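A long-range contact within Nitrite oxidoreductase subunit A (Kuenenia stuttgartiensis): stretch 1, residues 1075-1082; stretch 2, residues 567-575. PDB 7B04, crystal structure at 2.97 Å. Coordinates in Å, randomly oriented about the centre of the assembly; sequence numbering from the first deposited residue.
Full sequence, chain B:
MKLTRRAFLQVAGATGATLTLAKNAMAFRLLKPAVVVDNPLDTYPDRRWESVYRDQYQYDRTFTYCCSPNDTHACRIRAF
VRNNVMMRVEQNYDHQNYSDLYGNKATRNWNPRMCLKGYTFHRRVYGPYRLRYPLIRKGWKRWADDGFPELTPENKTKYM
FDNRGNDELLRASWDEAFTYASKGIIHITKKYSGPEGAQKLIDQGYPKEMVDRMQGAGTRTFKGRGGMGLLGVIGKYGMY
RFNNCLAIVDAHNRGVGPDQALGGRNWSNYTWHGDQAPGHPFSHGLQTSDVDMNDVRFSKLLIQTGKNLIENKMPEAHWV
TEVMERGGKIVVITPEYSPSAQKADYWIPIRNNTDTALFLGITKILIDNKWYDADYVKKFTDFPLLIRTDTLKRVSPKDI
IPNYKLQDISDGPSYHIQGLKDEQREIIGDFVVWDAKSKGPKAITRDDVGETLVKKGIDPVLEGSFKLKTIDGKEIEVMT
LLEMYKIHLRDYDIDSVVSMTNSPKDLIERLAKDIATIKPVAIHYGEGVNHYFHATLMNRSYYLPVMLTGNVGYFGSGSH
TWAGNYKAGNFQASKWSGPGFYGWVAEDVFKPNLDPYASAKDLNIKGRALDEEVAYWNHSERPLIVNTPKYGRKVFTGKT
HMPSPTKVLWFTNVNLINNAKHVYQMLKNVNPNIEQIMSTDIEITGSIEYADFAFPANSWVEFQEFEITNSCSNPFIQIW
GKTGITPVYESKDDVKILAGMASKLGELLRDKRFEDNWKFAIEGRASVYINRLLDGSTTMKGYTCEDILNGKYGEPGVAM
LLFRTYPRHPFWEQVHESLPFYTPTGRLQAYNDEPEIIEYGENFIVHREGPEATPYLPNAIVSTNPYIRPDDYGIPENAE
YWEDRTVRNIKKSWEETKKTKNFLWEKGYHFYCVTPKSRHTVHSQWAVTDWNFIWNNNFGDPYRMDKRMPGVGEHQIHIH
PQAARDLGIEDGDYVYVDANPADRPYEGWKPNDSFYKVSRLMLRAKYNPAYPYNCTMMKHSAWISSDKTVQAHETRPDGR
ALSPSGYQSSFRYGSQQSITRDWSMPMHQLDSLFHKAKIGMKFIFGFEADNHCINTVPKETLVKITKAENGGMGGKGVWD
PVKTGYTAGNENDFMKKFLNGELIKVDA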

# COMPACT_ATOMS: atom_id res chain seq x y z
N HIS B 1075 12.50 19.20 -29.32
CA HIS B 1075 11.41 19.21 -28.34
C HIS B 1075 11.50 20.44 -27.44
O HIS B 1075 12.43 21.25 -27.54
CB HIS B 1075 11.38 17.91 -27.53
CG HIS B 1075 12.66 17.62 -26.82
ND1 HIS B 1075 13.78 17.16 -27.48
CD2 HIS B 1075 12.99 17.70 -25.51
CE1 HIS B 1075 14.75 16.98 -26.60
NE2 HIS B 1075 14.30 17.30 -25.40
N LYS B 1076 10.53 20.56 -26.54
CA LYS B 1076 10.41 21.70 -25.63
C LYS B 1076 11.14 21.46 -24.32
O LYS B 1076 11.08 20.37 -23.75
CB LYS B 1076 8.94 21.99 -25.34
CG LYS B 1076 8.72 23.06 -24.27
CD LYS B 1076 7.27 23.11 -23.80
CE LYS B 1076 7.05 24.22 -22.78
NZ LYS B 1076 7.83 24.01 -21.53
N ALA B 1077 11.84 22.49 -23.85
CA ALA B 1077 12.50 22.43 -22.55
C ALA B 1077 11.47 22.34 -21.43
O ALA B 1077 10.42 22.98 -21.49
CB ALA B 1077 13.40 23.65 -22.35
N LYS B 1078 11.78 21.54 -20.41
CA LYS B 1078 10.79 21.24 -19.38
C LYS B 1078 10.50 22.45 -18.48
O LYS B 1078 9.38 22.58 -17.98
CB LYS B 1078 11.22 20.03 -18.55
CG LYS B 1078 12.45 20.22 -17.69
CD LYS B 1078 12.76 18.93 -16.93
CE LYS B 1078 13.88 19.11 -15.92
NZ LYS B 1078 15.20 19.31 -16.58
N ILE B 1079 11.48 23.32 -18.27
CA ILE B 1079 11.36 24.35 -17.23
C ILE B 1079 10.93 25.69 -17.83
O ILE B 1079 10.26 26.49 -17.17
CB ILE B 1079 12.68 24.50 -16.46
CG1 ILE B 1079 13.06 23.18 -15.79
CG2 ILE B 1079 12.58 25.60 -15.43
CD1 ILE B 1079 12.08 22.75 -14.72
N GLY B 1080 11.28 25.93 -19.09
CA GLY B 1080 11.01 27.21 -19.73
C GLY B 1080 10.16 27.05 -20.97
O GLY B 1080 10.19 26.02 -21.64
N MET B 1081 9.38 28.09 -21.27
CA MET B 1081 8.61 28.14 -22.51
C MET B 1081 9.57 28.39 -23.67
O MET B 1081 9.56 29.47 -24.27
CB MET B 1081 7.53 29.21 -22.45
CG MET B 1081 6.37 28.90 -21.52
SD MET B 1081 5.45 27.43 -22.02
CE MET B 1081 4.62 28.03 -23.50
N LYS B 1082 10.40 27.40 -23.97
CA LYS B 1082 11.43 27.52 -24.99
C LYS B 1082 11.67 26.15 -25.60
O LYS B 1082 11.18 25.13 -25.11
CB LYS B 1082 12.72 28.10 -24.41
CG LYS B 1082 13.34 27.22 -23.33
CD LYS B 1082 14.55 27.88 -22.69
CE LYS B 1082 15.13 27.00 -21.59
NZ LYS B 1082 16.30 27.63 -20.93
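Stretch 2 567-575: KAGNFQASK

After Lys567, Ala568 to Asn570 form a short 3-10 segment; the chain is then loop, extended from Gln572 to Ser574. It lies mainly against Lys1078 to Met1081 of stretch 1. Ile1079 faces Gly569, Gly1080 faces Ala573 and Met1081 faces Ser574, so both chains advance in the same direction along the contact.

A single beta bridge joins Gly1080 and Ala573, with their CA atoms 4.2 Å apart. Ala573 N donates to Ile1079 O at 2.7 Å, almost linearly. Met1081 N donates to Ala573 O at 2.9 Å. Ala573 thus uses both its backbone polar groups on the two neighbours of Gly1080.

Gln572 has chi1 t and chi2 p. Its CB leaves sideways, but this bend brings the amide end back to stretch 1. Gln572 NE2 makes a weak hydrogen bond to Lys1078 O at 3.4 Å. Gln572 OE1 accepts a weak one from Lys1076 NZ at 3.5 Å. The same oxygen, Gln572 OE1, lies 2.8 Å from Ile1079 O; both are acceptors, so this is no hydrogen bond.

The CA-to-CB bond of Lys1076 points toward stretch 2. Its chain is extended through chi3 and turns at chi4 (m). There Lys1076 NZ donates to Ala1077 O at 2.8 Å and to Gly1080 O at 3.1 Å, tying the amine to its own loop.

Ile1079 starts away from stretch 2, yet with chi1 and chi2 both m its end returns. Ile1079 CD1 packs 4.0 Å from Ala568 CB and lies 3.4 Å from Ala568 O. Gly569 allows close approach: its CA is 3.4 Å from Lys1078 O, and a CB there would clash with that oxygen.

Met1081 is m at all three chi angles. Its CG lies 4.1 Å from Ser574 CB, while the end of the side chain leads away. Ser574 is p at chi1, and its OG is hydrogen-bonded to a residue just outside the stretches.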

# COMPACT_ATOMS: atom_id res chain seq x y z
N LYS B 567 7.11 16.93 -12.08
CA LYS B 567 6.85 18.19 -12.79
C LYS B 567 7.52 19.35 -12.05
O LYS B 567 6.88 20.18 -11.40
CB LYS B 567 5.35 18.41 -12.96
CG LYS B 567 5.02 19.54 -13.93
CD LYS B 567 3.53 19.63 -14.22
CE LYS B 567 3.18 19.05 -15.58
NZ LYS B 567 3.12 17.57 -15.56
N ALA B 568 8.85 19.39 -12.17
CA ALA B 568 9.57 20.58 -11.76
C ALA B 568 9.30 21.75 -12.69
O ALA B 568 9.65 22.88 -12.36
CB ALA B 568 11.07 20.30 -11.69
N GLY B 569 8.69 21.48 -13.85
CA GLY B 569 8.25 22.50 -14.76
C GLY B 569 7.00 23.24 -14.32
O GLY B 569 6.52 24.11 -15.06
N ASN B 570 6.46 22.91 -13.15
CA ASN B 570 5.39 23.72 -12.58
C ASN B 570 5.88 25.12 -12.27
O ASN B 570 5.12 26.09 -12.38
CB ASN B 570 4.83 23.06 -11.33
CG ASN B 570 3.81 21.99 -11.64
OD1 ASN B 570 2.93 22.18 -12.48
ND2 ASN B 570 3.91 20.85 -10.97
N PHE B 571 7.15 25.25 -11.88
CA PHE B 571 7.79 26.56 -11.75
C PHE B 571 8.26 26.97 -13.15
O PHE B 571 9.46 27.05 -13.46
CB PHE B 571 8.93 26.50 -10.74
CG PHE B 571 8.50 26.06 -9.37
CD1 PHE B 571 8.05 26.97 -8.43
CD2 PHE B 571 8.55 24.72 -9.02
CE1 PHE B 571 7.65 26.56 -7.17
CE2 PHE B 571 8.16 24.30 -7.76
CZ PHE B 571 7.71 25.22 -6.83
N GLN B 572 7.28 27.22 -14.00
CA GLN B 572 7.49 27.36 -15.43
C GLN B 572 8.01 28.75 -15.76
O GLN B 572 7.42 29.76 -15.34
CB GLN B 572 6.18 27.09 -16.17
CG GLN B 572 6.26 27.09 -17.69
CD GLN B 572 7.13 25.99 -18.23
OE1 GLN B 572 8.13 26.25 -18.90
NE2 GLN B 572 6.77 24.75 -17.95
N ALA B 573 9.11 28.81 -16.50
CA ALA B 573 9.74 30.07 -16.86
C ALA B 573 9.17 30.62 -18.16
O ALA B 573 8.87 29.86 -19.09
CB ALA B 573 11.25 29.90 -17.00
N SER B 574 9.02 31.94 -18.23
CA SER B 574 8.56 32.62 -19.43
C SER B 574 8.96 34.09 -19.32
O SER B 574 9.50 34.53 -18.30
CB SER B 574 7.05 32.45 -19.65
OG SER B 574 6.30 33.14 -18.67
N LYS B 575 8.70 34.84 -20.39
CA LYS B 575 9.06 36.26 -20.41
C LYS B 575 8.24 37.06 -19.40
O LYS B 575 8.80 37.82 -18.60
CB LYS B 575 8.89 36.82 -21.82
CG LYS B 575 9.49 35.95 -22.91